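Local coordinates for protein putative sporulation-specific glycosylase YdhD (Bacillus subtilis subsp. subtilis str. 168, PDB 3CZ8) that probably hydrolyses glycosidic bonds in a cell-wall or chitin-like polysaccharide during sporulation, through its family 18 glycoside hydrolase domain, at residues A154-N159 and I201-E206. The protein carries 1 engineered substitution. Sequence-based numbering, arbitrary orientation. Where two conformers were deposited one is given.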
loop_
_atom_site.group_PDB
_atom_site.type_symbol
_atom_site.label_atom_id
_atom_site.label_comp_id
_atom_site.label_asym_id
_atom_site.label_seq_id
_atom_site.Cartn_x
_atom_site.Cartn_y
_atom_site.Cartn_z
ATOM N N ALA A 154 0.264 16.533 -14.409
ATOM C CA ALA A 154 1.427 17.100 -15.083
ATOM C C ALA A 154 1.052 17.674 -16.444
ATOM O O ALA A 154 0.343 17.030 -17.223
ATOM C CB ALA A 154 2.506 16.054 -15.236
ATOM N N LYS A 155 1.520 18.892 -16.705
ATOM C CA LYS A 155 1.252 19.596 -17.959
ATOM C C LYS A 155 2.562 20.002 -18.601
ATOM O O LYS A 155 3.495 20.421 -17.906
ATOM C CB LYS A 155 0.389 20.846 -17.724
ATOM C CG LYS A 155 -1.085 20.556 -17.500
ATOM C CD LYS A 155 -1.917 21.829 -17.330
ATOM C CE LYS A 155 -2.055 22.610 -18.625
ATOM N NZ LYS A 155 -3.234 23.517 -18.605
ATOM N N THR A 156 2.611 19.874 -19.927
ATOM C CA THR A 156 3.781 20.267 -20.715
ATOM C C THR A 156 3.451 21.432 -21.648
ATOM O O THR A 156 4.346 22.145 -22.113
ATOM C CB THR A 156 4.381 19.081 -21.515
ATOM O OG1 THR A 156 5.617 19.487 -22.112
ATOM C CG2 THR A 156 3.425 18.595 -22.608
ATOM N N SER A 157 2.156 21.640 -21.893
ATOM C CA SER A 157 1.662 22.763 -22.692
ATOM C C SER A 157 0.203 23.014 -22.319
ATOM O O SER A 157 -0.337 22.341 -21.441
ATOM C CB SER A 157 1.780 22.467 -24.191
ATOM O OG SER A 157 0.770 21.568 -24.612
ATOM N N ASP A 158 -0.440 23.965 -22.991
ATOM C CA ASP A 158 -1.848 24.240 -22.731
ATOM C C ASP A 158 -2.756 23.755 -23.870
ATOM O O ASP A 158 -3.894 24.203 -24.009
ATOM C CB ASP A 158 -2.052 25.727 -22.443
ATOM C CG ASP A 158 -2.994 25.969 -21.278
ATOM O OD1 ASP A 158 -2.558 26.581 -20.277
ATOM O OD2 ASP A 158 -4.162 25.533 -21.354
ATOM N N ASN A 159 -2.253 22.806 -24.655
ATOM C CA ASN A 159 -2.922 22.366 -25.879
ATOM C C ASN A 159 -3.769 21.116 -25.695
ATOM O O ASN A 159 -4.459 20.677 -26.617
ATOM C CB ASN A 159 -1.888 22.159 -26.994
ATOM C CG ASN A 159 -1.043 23.401 -27.245
ATOM O OD1 ASN A 159 0.185 23.356 -27.189
ATOM N ND2 ASN A 159 -1.703 24.524 -27.497
ATOM N N ILE A 201 9.220 14.756 -17.424
ATOM C CA ILE A 201 9.320 15.452 -16.138
ATOM C C ILE A 201 10.070 16.773 -16.327
ATOM O O ILE A 201 9.650 17.812 -15.805
ATOM C CB ILE A 201 10.006 14.553 -15.059
ATOM C CG1 ILE A 201 9.086 13.394 -14.667
ATOM C CG2 ILE A 201 10.394 15.345 -13.801
ATOM C CD1 ILE A 201 9.800 12.296 -13.926
ATOM N N ARG A 202 11.165 16.707 -17.086
ATOM C CA ARG A 202 11.953 17.873 -17.507
ATOM C C ARG A 202 11.069 18.933 -18.159
ATOM O O ARG A 202 11.073 20.090 -17.739
ATOM C CB ARG A 202 13.044 17.433 -18.490
ATOM C CG ARG A 202 13.876 18.560 -19.107
ATOM C CD ARG A 202 15.180 18.761 -18.361
ATOM N NE ARG A 202 15.984 17.542 -18.346
ATOM C CZ ARG A 202 16.998 17.316 -17.515
ATOM N NH1 ARG A 202 17.349 18.231 -16.613
ATOM N NH2 ARG A 202 17.659 16.166 -17.584
ATOM N N ARG A 203 10.310 18.513 -19.173
ATOM C CA ARG A 203 9.372 19.379 -19.890
ATOM C C ARG A 203 8.286 19.961 -18.987
ATOM O O ARG A 203 7.942 21.134 -19.123
ATOM C CB ARG A 203 8.724 18.623 -21.050
ATOM C CG ARG A 203 9.585 18.503 -22.290
ATOM C CD ARG A 203 8.996 17.483 -23.252
ATOM N NE ARG A 203 9.811 17.321 -24.454
ATOM C CZ ARG A 203 10.839 16.480 -24.570
ATOM N NH1 ARG A 203 11.203 15.706 -23.554
ATOM N NH2 ARG A 203 11.510 16.416 -25.713
ATOM N N THR A 204 7.759 19.135 -18.077
ATOM C CA THR A 204 6.742 19.558 -17.104
ATOM C C THR A 204 7.285 20.656 -16.195
ATOM O O THR A 204 6.633 21.686 -16.012
ATOM C CB THR A 204 6.235 18.364 -16.251
ATOM O OG1 THR A 204 5.683 17.365 -17.116
ATOM C CG2 THR A 204 5.165 18.804 -15.253
ATOM N N ILE A 205 8.486 20.435 -15.656
ATOM C CA ILE A 205 9.161 21.410 -14.797
ATOM C C ILE A 205 9.399 22.731 -15.550
ATOM O O ILE A 205 9.050 23.802 -15.047
ATOM C CB ILE A 205 10.484 20.839 -14.215
ATOM C CG1 ILE A 205 10.188 19.773 -13.150
ATOM C CG2 ILE A 205 11.331 21.939 -13.576
ATOM C CD1 ILE A 205 11.397 18.927 -12.771
ATOM N N GLU A 206 9.932 22.625 -16.771
ATOM C CA GLU A 206 10.275 23.772 -17.617
ATOM C C GLU A 206 9.059 24.648 -17.915
ATOM O O GLU A 206 9.156 25.876 -17.915
ATOM C CB GLU A 206 10.905 23.288 -18.928
ATOM C CG GLU A 206 12.111 24.100 -19.397
ATOM C CD GLU A 206 13.430 23.516 -18.919
ATOM O OE1 GLU A 206 13.737 22.357 -19.270
ATOM O OE2 GLU A 206 14.168 24.221 -18.204
#
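Lys-155 turns its backbone carbonyl toward Thr-204 where the irregular loop 154-159 runs past one flank of the helical turns 201-206; the nearest CA atoms, of Thr-156 and Thr-204, are 4.7 Å apart. Lys-155 O accepts a CA-H···O contact from Thr-204 CA at 3.5 Å, with 152° at the hydrogen. With CG2 anti to the backbone N (OG1 at chi1 -59°), the methyl of Thr-204 reaches the loop and meets Ala-154 CB at 3.8 Å, while OG1 turns back to the carbonyl O of Glu-200 one helical turn earlier, so the buried hydroxyl is satisfied within its own helix. In the conformer given, Thr-156 lies alongside Arg-203 with OG1 3.4 Å from Arg-203 CB; a second conformer was also deposited, so this contact is less certain. The extended arginine chain leads its guanidinium away. The Lys-155 side chain runs away from the helix, its NZ hydrogen-bonded to the carbonyl O atoms of Leu-163 and Tyr-166. Ile-180 and Trp-185 touch both Ala-154 and Thr-204. In this family 18 TIM barrel, the loop leaving the C-terminal end of barrel strand 147-153 packs on helix 198-208, which follows the next strand, 177-181.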